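Local coordinates for protein mercuric reductase (Metallosphaera sedula, PDB 4YWO) that probably uses NADPH, through a bound FAD, to reduce mercuric ion to elemental mercury as a homodimeric flavoenzyme, at residues Gly160-Asn164 / Glu260-Ala264; Glu166-Pro170 / Phe189-Tyr193; Arg63-Ile67 / Ser88-Lys92. All coordinates share one frame; numbering follows the deposited sequence. Where two conformers were deposited one is given.

Interaction 1. Residues Gly160-Asn164 / Glu260-Ala264; sequences GFWTN and EILLA. With FAD (flavin-adenine dinucleotide), chain B.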
loop_
_atom_site.group_PDB
_atom_site.type_symbol
_atom_site.label_atom_id
_atom_site.label_comp_id
_atom_site.label_asym_id
_atom_site.label_seq_id
_atom_site.Cartn_x
_atom_site.Cartn_y
_atom_site.Cartn_z
ATOM N N GLY A 160 -4.034 -32.948 -24.649
ATOM C CA GLY A 160 -3.758 -32.735 -23.186
ATOM C C GLY A 160 -3.341 -31.259 -22.982
ATOM O O GLY A 160 -2.995 -30.534 -23.912
ATOM N N PHE A 161 -3.397 -30.846 -21.727
ATOM C CA PHE A 161 -3.200 -29.379 -21.413
ATOM C C PHE A 161 -2.941 -29.313 -19.902
ATOM O O PHE A 161 -3.080 -30.247 -19.150
ATOM C CB PHE A 161 -4.437 -28.580 -21.804
ATOM C CG PHE A 161 -5.708 -29.074 -21.197
ATOM C CD1 PHE A 161 -6.110 -28.769 -19.921
ATOM C CD2 PHE A 161 -6.523 -30.009 -21.887
ATOM C CE1 PHE A 161 -7.244 -29.332 -19.317
ATOM C CE2 PHE A 161 -7.667 -30.530 -21.311
ATOM C CZ PHE A 161 -8.051 -30.246 -20.032
ATOM N N TRP A 162 -2.510 -28.125 -19.475
ATOM C CA TRP A 162 -2.343 -27.775 -18.107
ATOM C C TRP A 162 -3.514 -26.863 -17.700
ATOM O O TRP A 162 -4.036 -26.086 -18.511
ATOM C CB TRP A 162 -1.062 -27.051 -17.853
ATOM C CG TRP A 162 0.148 -27.860 -17.889
ATOM C CD1 TRP A 162 0.235 -29.229 -18.021
ATOM C CD2 TRP A 162 1.490 -27.381 -17.708
ATOM N NE1 TRP A 162 1.577 -29.621 -17.954
ATOM C CE2 TRP A 162 2.348 -28.496 -17.773
ATOM C CE3 TRP A 162 2.037 -26.119 -17.542
ATOM C CZ2 TRP A 162 3.721 -28.370 -17.674
ATOM C CZ3 TRP A 162 3.431 -26.004 -17.490
ATOM C CH2 TRP A 162 4.235 -27.118 -17.493
ATOM N N THR A 163 -3.842 -26.976 -16.429
ATOM C CA THR A 163 -4.652 -25.984 -15.750
ATOM C C THR A 163 -3.728 -25.308 -14.723
ATOM O O THR A 163 -2.532 -25.588 -14.644
ATOM C CB THR A 163 -5.856 -26.531 -15.026
ATOM O OG1 THR A 163 -5.461 -27.343 -13.920
ATOM C CG2 THR A 163 -6.746 -27.318 -15.961
ATOM N N ASN A 164 -4.293 -24.424 -13.881
ATOM C CA ASN A 164 -3.472 -23.869 -12.791
ATOM C C ASN A 164 -2.717 -24.855 -11.935
ATOM O O ASN A 164 -1.582 -24.565 -11.515
ATOM C CB ASN A 164 -4.393 -22.933 -11.916
ATOM C CG ASN A 164 -5.571 -23.680 -11.299
ATOM O OD1 ASN A 164 -6.476 -24.105 -11.997
ATOM N ND2 ASN A 164 -5.512 -23.986 -9.985
ATOM N N GLU A 260 3.488 -26.620 -24.466
ATOM C CA GLU A 260 2.435 -26.913 -23.618
ATOM C C GLU A 260 1.336 -25.851 -23.850
ATOM O O GLU A 260 1.611 -24.787 -24.388
ATOM C CB GLU A 260 2.958 -26.869 -22.181
ATOM C CG GLU A 260 2.025 -27.450 -21.125
ATOM C CD GLU A 260 1.452 -28.798 -21.566
ATOM O OE1 GLU A 260 2.132 -29.828 -21.334
ATOM O OE2 GLU A 260 0.339 -28.827 -22.152
ATOM N N ILE A 261 0.131 -26.219 -23.458
ATOM C CA ILE A 261 -1.067 -25.409 -23.477
ATOM C C ILE A 261 -1.570 -25.225 -22.033
ATOM O O ILE A 261 -1.647 -26.169 -21.263
ATOM C CB ILE A 261 -2.165 -26.015 -24.342
ATOM C CG1 ILE A 261 -1.731 -26.013 -25.812
ATOM C CG2 ILE A 261 -3.433 -25.234 -24.230
ATOM C CD1 ILE A 261 -2.655 -27.036 -26.555
ATOM N N LEU A 262 -1.868 -23.964 -21.672
ATOM C CA LEU A 262 -2.406 -23.646 -20.337
ATOM C C LEU A 262 -3.806 -23.072 -20.554
ATOM O O LEU A 262 -3.972 -22.061 -21.280
ATOM C CB LEU A 262 -1.536 -22.610 -19.531
ATOM C CG LEU A 262 -2.259 -22.095 -18.293
ATOM C CD1 LEU A 262 -2.471 -23.141 -17.229
ATOM C CD2 LEU A 262 -1.356 -20.955 -17.850
ATOM N N LEU A 263 -4.816 -23.724 -20.025
ATOM C CA LEU A 263 -6.184 -23.199 -19.995
ATOM C C LEU A 263 -6.329 -22.151 -18.864
ATOM O O LEU A 263 -6.034 -22.470 -17.704
ATOM C CB LEU A 263 -7.190 -24.260 -19.730
ATOM C CG LEU A 263 -7.234 -25.317 -20.785
ATOM C CD1 LEU A 263 -8.342 -26.326 -20.377
ATOM C CD2 LEU A 263 -7.417 -24.743 -22.170
ATOM N N ALA A 264 -6.746 -20.954 -19.246
ATOM C CA ALA A 264 -7.048 -19.853 -18.328
ATOM C C ALA A 264 -8.323 -19.165 -18.783
ATOM O O ALA A 264 -8.401 -17.964 -18.940
ATOM C CB ALA A 264 -5.877 -18.922 -18.306
HETATM P PA FAD B . -13.042 -23.872 -2.512
HETATM O O1A FAD B . -11.913 -23.434 -1.609
HETATM O O2A FAD B . -12.738 -24.621 -3.787
HETATM O O5B FAD B . -14.069 -24.754 -1.641
HETATM C C5B FAD B . -14.508 -26.027 -2.110
HETATM C C4B FAD B . -13.951 -27.120 -1.206
HETATM O O4B FAD B . -15.017 -27.957 -0.748
HETATM C C3B FAD B . -12.956 -27.997 -1.949
HETATM O O3B FAD B . -11.678 -27.940 -1.309
HETATM C C2B FAD B . -13.506 -29.408 -1.889
HETATM O O2B FAD B . -12.583 -30.264 -1.210
HETATM C C1B FAD B . -14.810 -29.325 -1.111
HETATM N N9A FAD B . -15.932 -29.793 -1.962
HETATM C C8A FAD B . -16.215 -29.356 -3.202
HETATM N N7A FAD B . -17.306 -29.986 -3.708
HETATM C C5A FAD B . -17.740 -30.853 -2.774
HETATM C C6A FAD B . -18.846 -31.832 -2.658
HETATM N N6A FAD B . -19.729 -32.015 -3.669
HETATM N N1A FAD B . -18.944 -32.537 -1.508
HETATM C C2A FAD B . -18.074 -32.364 -0.496
HETATM N N3A FAD B . -17.048 -31.494 -0.533
HETATM C C4A FAD B . -16.831 -30.722 -1.625
HETATM N N1 FAD B . -8.378 -15.047 -4.988
HETATM C C2 FAD B . -7.877 -13.939 -4.387
HETATM O O2 FAD B . -8.632 -13.256 -3.662
HETATM N N3 FAD B . -6.600 -13.545 -4.539
HETATM C C4 FAD B . -5.729 -14.220 -5.298
HETATM O O4 FAD B . -4.548 -13.828 -5.420
HETATM C C4X FAD B . -6.197 -15.445 -5.991
HETATM N N5 FAD B . -5.381 -16.183 -6.775
HETATM C C5X FAD B . -5.838 -17.297 -7.394
HETATM C C6 FAD B . -4.980 -18.040 -8.196
HETATM C C7 FAD B . -5.442 -19.186 -8.836
HETATM C C7M FAD B . -4.510 -19.990 -9.704
HETATM C C8 FAD B . -6.854 -19.617 -8.664
HETATM C C8M FAD B . -7.351 -20.857 -9.359
HETATM C C9 FAD B . -7.716 -18.877 -7.864
HETATM C C9A FAD B . -7.254 -17.732 -7.224
HETATM N N10 FAD B . -8.121 -16.976 -6.411
HETATM C C10 FAD B . -7.612 -15.824 -5.782
HETATM C "C1'" FAD B . -9.517 -17.377 -6.224
HETATM C "C2'" FAD B . -9.677 -18.041 -4.862
HETATM O "O2'" FAD B . -8.702 -19.079 -4.718
HETATM C "C3'" FAD B . -11.073 -18.630 -4.702
HETATM O "O3'" FAD B . -12.051 -17.628 -5.002
HETATM C "C4'" FAD B . -11.291 -19.142 -3.283
HETATM O "O4'" FAD B . -10.443 -20.271 -3.048
HETATM C "C5'" FAD B . -12.744 -19.544 -3.063
HETATM O "O5'" FAD B . -12.820 -20.494 -2.003
HETATM P P FAD B . -14.138 -21.398 -1.809
HETATM O O1P FAD B . -14.092 -22.007 -0.427
HETATM O O2P FAD B . -15.336 -20.585 -2.234
HETATM O O3P FAD B . -13.919 -22.574 -2.885
HETATM O O HOH W 1 -6.620 -23.007 -15.195
#
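W162 is gripped by strand 260-263 through both backbone polar atoms: its N donates to I261 O at 2.8 Å and its O accepts from L263 N at 2.9 Å, both bonds nearly straight. The indole rests on E260 CG, 3.5 Å from the centroid of its five-membered ring. A bend at chi2 (46°) carries the carboxylate back over the ring, the planes 23° apart. W162 NE1 and E260 OE1 are close but badly angled for a hydrogen bond. The carboxylate is satisfied otherwise: OE2 takes I261 N and a salt bridge to K247, while OE1 pairs with R172. L263 CD1 lies over one face of the F161 ring, offset toward its rim, 3.6 Å from the centroid. T163, the N-cap residue of helix 164-168, has its OG1 hydrogen-bonded to E166 OE1 and weakly to R165 N. Beyond it, one water accepts from N164 N and donates to L263 O at 2.6 Å. N164 ND2 binds V56 O and lies 3.7 Å from FAD C8M. The single W162-L262 beta bridge ties the loop to an edge strand of a parallel sheet, consistent with the Rossmann-type NADP-binding domain of this family, beside the flavin.

Interaction 2. Residues Glu166-Pro170 / Phe189-Tyr193; sequences EALSP and FAQMY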
loop_
_atom_site.group_PDB
_atom_site.type_symbol
_atom_site.label_atom_id
_atom_site.label_comp_id
_atom_site.label_asym_id
_atom_site.label_seq_id
_atom_site.Cartn_x
_atom_site.Cartn_y
_atom_site.Cartn_z
ATOM N N GLU A 166 -1.376 -27.756 -12.659
ATOM C CA GLU A 166 -0.138 -28.209 -13.269
ATOM C C GLU A 166 0.830 -27.122 -13.504
ATOM O O GLU A 166 2.021 -27.352 -13.426
ATOM C CB GLU A 166 -0.463 -28.926 -14.577
ATOM C CG GLU A 166 -1.258 -30.186 -14.385
ATOM C CD GLU A 166 -2.742 -30.021 -14.176
ATOM O OE1 GLU A 166 -3.376 -29.055 -14.576
ATOM O OE2 GLU A 166 -3.314 -30.817 -13.427
ATOM N N ALA A 167 0.338 -25.903 -13.849
ATOM C CA ALA A 167 1.257 -24.765 -14.107
ATOM C C ALA A 167 1.997 -24.353 -12.817
ATOM O O ALA A 167 3.108 -23.820 -12.870
ATOM C CB ALA A 167 0.494 -23.572 -14.734
ATOM N N LEU A 168 1.381 -24.610 -11.645
ATOM C CA LEU A 168 2.048 -24.356 -10.365
ATOM C C LEU A 168 2.998 -25.457 -9.856
ATOM O O LEU A 168 3.816 -25.226 -8.974
ATOM C CB LEU A 168 1.026 -23.935 -9.335
ATOM C CG LEU A 168 0.273 -22.619 -9.613
ATOM C CD1 LEU A 168 -0.975 -22.446 -8.742
ATOM C CD2 LEU A 168 1.240 -21.439 -9.498
ATOM N N SER A 169 2.813 -26.675 -10.351
ATOM C CA SER A 169 3.690 -27.788 -10.054
ATOM C C SER A 169 4.036 -28.499 -11.365
ATOM O O SER A 169 3.620 -29.667 -11.582
ATOM C CB SER A 169 2.988 -28.761 -9.146
ATOM O OG SER A 169 2.647 -28.185 -7.954
ATOM N N PRO A 170 4.749 -27.848 -12.263
ATOM C CA PRO A 170 5.060 -28.399 -13.584
ATOM C C PRO A 170 5.866 -29.669 -13.550
ATOM O O PRO A 170 6.764 -29.795 -12.714
ATOM C CB PRO A 170 5.855 -27.291 -14.272
ATOM C CG PRO A 170 6.392 -26.434 -13.140
ATOM C CD PRO A 170 5.322 -26.482 -12.070
ATOM N N PHE A 189 -0.157 -15.897 -15.064
ATOM C CA PHE A 189 0.713 -17.009 -15.512
ATOM C C PHE A 189 1.556 -16.632 -16.669
ATOM O O PHE A 189 2.691 -17.126 -16.815
ATOM C CB PHE A 189 -0.163 -18.287 -15.829
ATOM C CG PHE A 189 -0.620 -19.006 -14.600
ATOM C CD1 PHE A 189 0.277 -19.828 -13.936
ATOM C CD2 PHE A 189 -1.935 -18.997 -14.172
ATOM C CE1 PHE A 189 -0.032 -20.448 -12.780
ATOM C CE2 PHE A 189 -2.285 -19.733 -13.001
ATOM C CZ PHE A 189 -1.278 -20.398 -12.283
ATOM N N ALA A 190 1.063 -15.824 -17.622
ATOM C CA ALA A 190 1.907 -15.387 -18.714
ATOM C C ALA A 190 3.101 -14.593 -18.233
ATOM O O ALA A 190 4.241 -14.827 -18.704
ATOM C CB ALA A 190 1.158 -14.606 -19.753
ATOM N N GLN A 191 2.937 -13.666 -17.305
ATOM C CA GLN A 191 4.052 -12.953 -16.797
ATOM C C GLN A 191 4.993 -13.876 -16.004
ATOM O O GLN A 191 6.175 -13.801 -16.168
ATOM C CB GLN A 191 3.617 -11.792 -15.903
ATOM C CG GLN A 191 4.828 -11.074 -15.344
ATOM C CD GLN A 191 4.420 -9.754 -14.624
ATOM O OE1 GLN A 191 4.453 -9.769 -13.371
ATOM N NE2 GLN A 191 4.532 -8.692 -15.341
ATOM N N MET A 192 4.468 -14.780 -15.188
ATOM C CA MET A 192 5.207 -15.697 -14.434
ATOM C C MET A 192 6.120 -16.533 -15.342
ATOM O O MET A 192 7.342 -16.549 -15.127
ATOM C CB MET A 192 4.300 -16.647 -13.662
ATOM C CG MET A 192 4.927 -17.690 -12.748
ATOM S SD MET A 192 3.754 -18.950 -12.202
ATOM C CE MET A 192 2.502 -17.974 -11.325
ATOM N N TYR A 193 5.541 -17.132 -16.409
ATOM C CA TYR A 193 6.369 -18.036 -17.240
ATOM C C TYR A 193 7.249 -17.276 -18.132
ATOM O O TYR A 193 8.419 -17.665 -18.338
ATOM C CB TYR A 193 5.419 -19.010 -18.001
ATOM C CG TYR A 193 5.136 -20.284 -17.220
ATOM C CD1 TYR A 193 4.387 -20.324 -16.036
ATOM C CD2 TYR A 193 5.724 -21.515 -17.601
ATOM C CE1 TYR A 193 4.240 -21.495 -15.269
ATOM C CE2 TYR A 193 5.521 -22.648 -16.892
ATOM C CZ TYR A 193 4.805 -22.682 -15.743
ATOM O OH TYR A 193 4.667 -23.817 -15.024
#
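Y193 reaches across from helix 184-194 to close a hydrogen bond with the backbone of A167, near the end of helix 164-168. Its CB leaves the helix toward the other segment, and the ring atoms beyond it meet A167 in turn. CE1 passes A167 CB at 4.3 Å, and both CE1 and CZ come to 3.5 Å from A167 O, which lies at the ring edge, near its plane. At the tip, OH donates to A167 O over 2.7 Å. The C=O...O angle of 124°, in the carbonyl plane, places the hydroxyl on a lone pair of that oxygen. The same hydroxyl is flanked by the pyrrolidine of P170, whose CG is 3.7 Å away, so an apolar ring borders the bond.

One turn earlier, F189 fills the space beside A167 and L168. With CG anti to its carbonyl carbon (chi1 -77°), the ring is set so that CE1 is shared by two partners: A167 CB at 3.7 Å, approaching obliquely, and L168 CD2 at the ring edge. The L168 side chain crosses the phenyl at about a right angle, with CG 3.8 Å from F189 CZ. M192 adds its methyl, the bend at chi3 (-60°) setting CE beside L168 CD2, 4.1 Å away.

F189 also touches FAD. The contact packs the short helix 164-168 against the helix that follows strand 176-180, next to the flavin pocket, an arrangement consistent with the second, NADP-binding Rossmann-type unit of this family.

Interaction 3. Residues Arg63-Ile67 / Ser88-Lys92; sequences RMLYI and SFQEK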
loop_
_atom_site.group_PDB
_atom_site.type_symbol
_atom_site.label_atom_id
_atom_site.label_comp_id
_atom_site.label_asym_id
_atom_site.label_seq_id
_atom_site.Cartn_x
_atom_site.Cartn_y
_atom_site.Cartn_z
ATOM N N ARG A 63 3.468 -16.633 -4.640
ATOM C CA ARG A 63 4.850 -16.964 -4.360
ATOM C C ARG A 63 5.655 -17.029 -5.632
ATOM O O ARG A 63 6.784 -16.503 -5.703
ATOM C CB ARG A 63 4.952 -18.270 -3.566
ATOM C CG ARG A 63 6.378 -18.775 -3.370
ATOM C CD ARG A 63 7.164 -17.797 -2.454
ATOM N NE ARG A 63 8.370 -18.444 -2.037
ATOM C CZ ARG A 63 9.246 -17.875 -1.241
ATOM N NH1 ARG A 63 9.053 -16.659 -0.758
ATOM N NH2 ARG A 63 10.386 -18.537 -0.993
ATOM N N MET A 64 5.125 -17.711 -6.658
ATOM C CA MET A 64 5.923 -17.828 -7.876
ATOM C C MET A 64 6.071 -16.470 -8.601
ATOM O O MET A 64 7.117 -16.154 -9.187
ATOM C CB MET A 64 5.325 -18.794 -8.836
ATOM C CG MET A 64 5.298 -20.224 -8.353
ATOM S SD MET A 64 6.883 -20.792 -7.641
ATOM C CE MET A 64 8.008 -20.522 -8.881
ATOM N N LEU A 65 5.085 -15.579 -8.491
ATOM C CA LEU A 65 5.236 -14.254 -9.087
ATOM C C LEU A 65 6.248 -13.433 -8.336
ATOM O O LEU A 65 6.967 -12.651 -8.983
ATOM C CB LEU A 65 3.856 -13.461 -9.074
ATOM C CG LEU A 65 2.864 -13.971 -10.123
ATOM C CD1 LEU A 65 1.477 -13.505 -9.748
ATOM C CD2 LEU A 65 3.237 -13.406 -11.444
ATOM N N TYR A 66 6.379 -13.625 -7.026
ATOM C CA TYR A 66 7.409 -12.939 -6.182
ATOM C C TYR A 66 8.805 -13.376 -6.635
ATOM O O TYR A 66 9.690 -12.534 -6.906
ATOM C CB TYR A 66 7.157 -13.178 -4.723
ATOM C CG TYR A 66 8.341 -12.792 -3.863
ATOM C CD1 TYR A 66 8.591 -11.492 -3.626
ATOM C CD2 TYR A 66 9.179 -13.769 -3.314
ATOM C CE1 TYR A 66 9.687 -11.164 -2.837
ATOM C CE2 TYR A 66 10.263 -13.437 -2.540
ATOM C CZ TYR A 66 10.528 -12.144 -2.383
ATOM O OH TYR A 66 11.656 -11.871 -1.560
ATOM N N ILE A 67 8.946 -14.683 -6.751
ATOM C CA ILE A 67 10.263 -15.257 -7.215
ATOM C C ILE A 67 10.575 -14.730 -8.585
ATOM O O ILE A 67 11.726 -14.271 -8.850
ATOM C CB ILE A 67 10.182 -16.773 -7.266
ATOM C CG1 ILE A 67 10.139 -17.244 -5.855
ATOM C CG2 ILE A 67 11.501 -17.299 -7.883
ATOM C CD1 ILE A 67 9.903 -18.672 -5.767
ATOM N N SER A 88 12.485 -23.894 -7.884
ATOM C CA SER A 88 11.689 -22.958 -7.090
ATOM C C SER A 88 10.214 -23.370 -7.041
ATOM O O SER A 88 9.538 -22.998 -6.106
ATOM C CB SER A 88 11.871 -21.517 -7.592
ATOM O OG SER A 88 11.446 -21.464 -8.952
ATOM N N PHE A 89 9.747 -24.114 -8.019
ATOM C CA PHE A 89 8.310 -24.632 -7.944
ATOM C C PHE A 89 8.148 -25.652 -6.834
ATOM O O PHE A 89 7.207 -25.608 -5.987
ATOM C CB PHE A 89 7.839 -25.206 -9.252
ATOM C CG PHE A 89 7.558 -24.216 -10.350
ATOM C CD1 PHE A 89 6.324 -23.569 -10.431
ATOM C CD2 PHE A 89 8.498 -23.934 -11.348
ATOM C CE1 PHE A 89 6.069 -22.665 -11.495
ATOM C CE2 PHE A 89 8.242 -23.047 -12.376
ATOM C CZ PHE A 89 7.018 -22.380 -12.431
ATOM N N GLN A 90 9.158 -26.529 -6.723
ATOM C CA GLN A 90 9.161 -27.459 -5.605
ATOM C C GLN A 90 9.449 -26.815 -4.235
ATOM O O GLN A 90 8.806 -27.151 -3.280
ATOM C CB GLN A 90 10.126 -28.646 -5.909
ATOM C CG GLN A 90 10.005 -29.807 -4.925
ATOM C CD GLN A 90 11.075 -29.803 -3.857
ATOM O OE1 GLN A 90 12.266 -29.748 -4.159
ATOM N NE2 GLN A 90 10.659 -29.892 -2.594
ATOM N N GLU A 91 10.313 -25.810 -4.109
ATOM C CA GLU A 91 10.525 -25.098 -2.869
ATOM C C GLU A 91 9.266 -24.481 -2.266
ATOM O O GLU A 91 9.107 -24.429 -1.063
ATOM C CB GLU A 91 11.604 -23.994 -3.020
ATOM C CG GLU A 91 11.487 -22.896 -1.916
ATOM C CD GLU A 91 12.260 -21.572 -2.124
ATOM O OE1 GLU A 91 12.192 -20.905 -3.218
ATOM O OE2 GLU A 91 12.909 -21.147 -1.124
ATOM N N LYS A 92 8.405 -23.932 -3.138
ATOM C CA LYS A 92 7.130 -23.274 -2.779
ATOM C C LYS A 92 6.216 -24.285 -2.120
ATOM O O LYS A 92 5.381 -23.933 -1.260
ATOM C CB LYS A 92 6.488 -22.722 -4.074
ATOM C CG LYS A 92 4.978 -23.013 -4.223
ATOM C CD LYS A 92 4.561 -22.549 -5.567
ATOM C CE LYS A 92 4.586 -23.649 -6.604
ATOM N NZ LYS A 92 3.971 -24.923 -6.177
#
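The methyl of M64 sits squarely over the face of the F89 ring, CE 3.8 Å from the centroid and 11° off the normal, in a Met-aromatic contact whose sulfur lies farther out and oblique. Two successive bends, at chi2 and chi3, curl the thioether to deliver CE there. The sulfur also meets the aliphatic part of K92, with SD 3.6 Å from K92 CD, the two chains crossing at about a right angle. K92 itself leads its amine away from helix 58-78, to weak hydrogen bonds with F89 O and L168 O.

R63 slides past K92 in the opposite direction, CG 4.0 Å from K92 CB, and its guanidinium then meets E91 edge-on. The salt bridge from R63 NH2 to E91 OE2 is long at 3.6 Å, the two planes 66° apart. The stronger ties of R63 run from NH1 to I383 O and N385 OD1 of the second subunit. I67 closes the interface, its CD1 3.9 Å from S88 CB.

Helices 58-78 and 87-110 run roughly antiparallel here, local axes 137° apart and 10.4 Å at closest approach. M64 also touches M192 of helix 184-194, while F89 packs on P170 in the loop after helix 164-168.

In the fold
Interactions 1 and 2 touch mainly along the indole of W162: its CZ3 is 3.5 Å from Y193 OH and its CH2 3.6 Å from P170 CB, so the loop bridged to strand 260-263 also covers the end of helix 164-168. L262 CD2 adds a contact to F189 CB at 3.6 Å. Interaction 2 in turn meets interaction 3, where F89 CD1 lies 3.5 Å from P170 CD. Contacts 1 and 3 do not touch; their centres are about 19 Å apart, with interaction 2 bridging them. FAD is reached by N164 and F189, whereas the M64 side chain stays about 10 Å from it, on the helix that carries the FAD-binding K62.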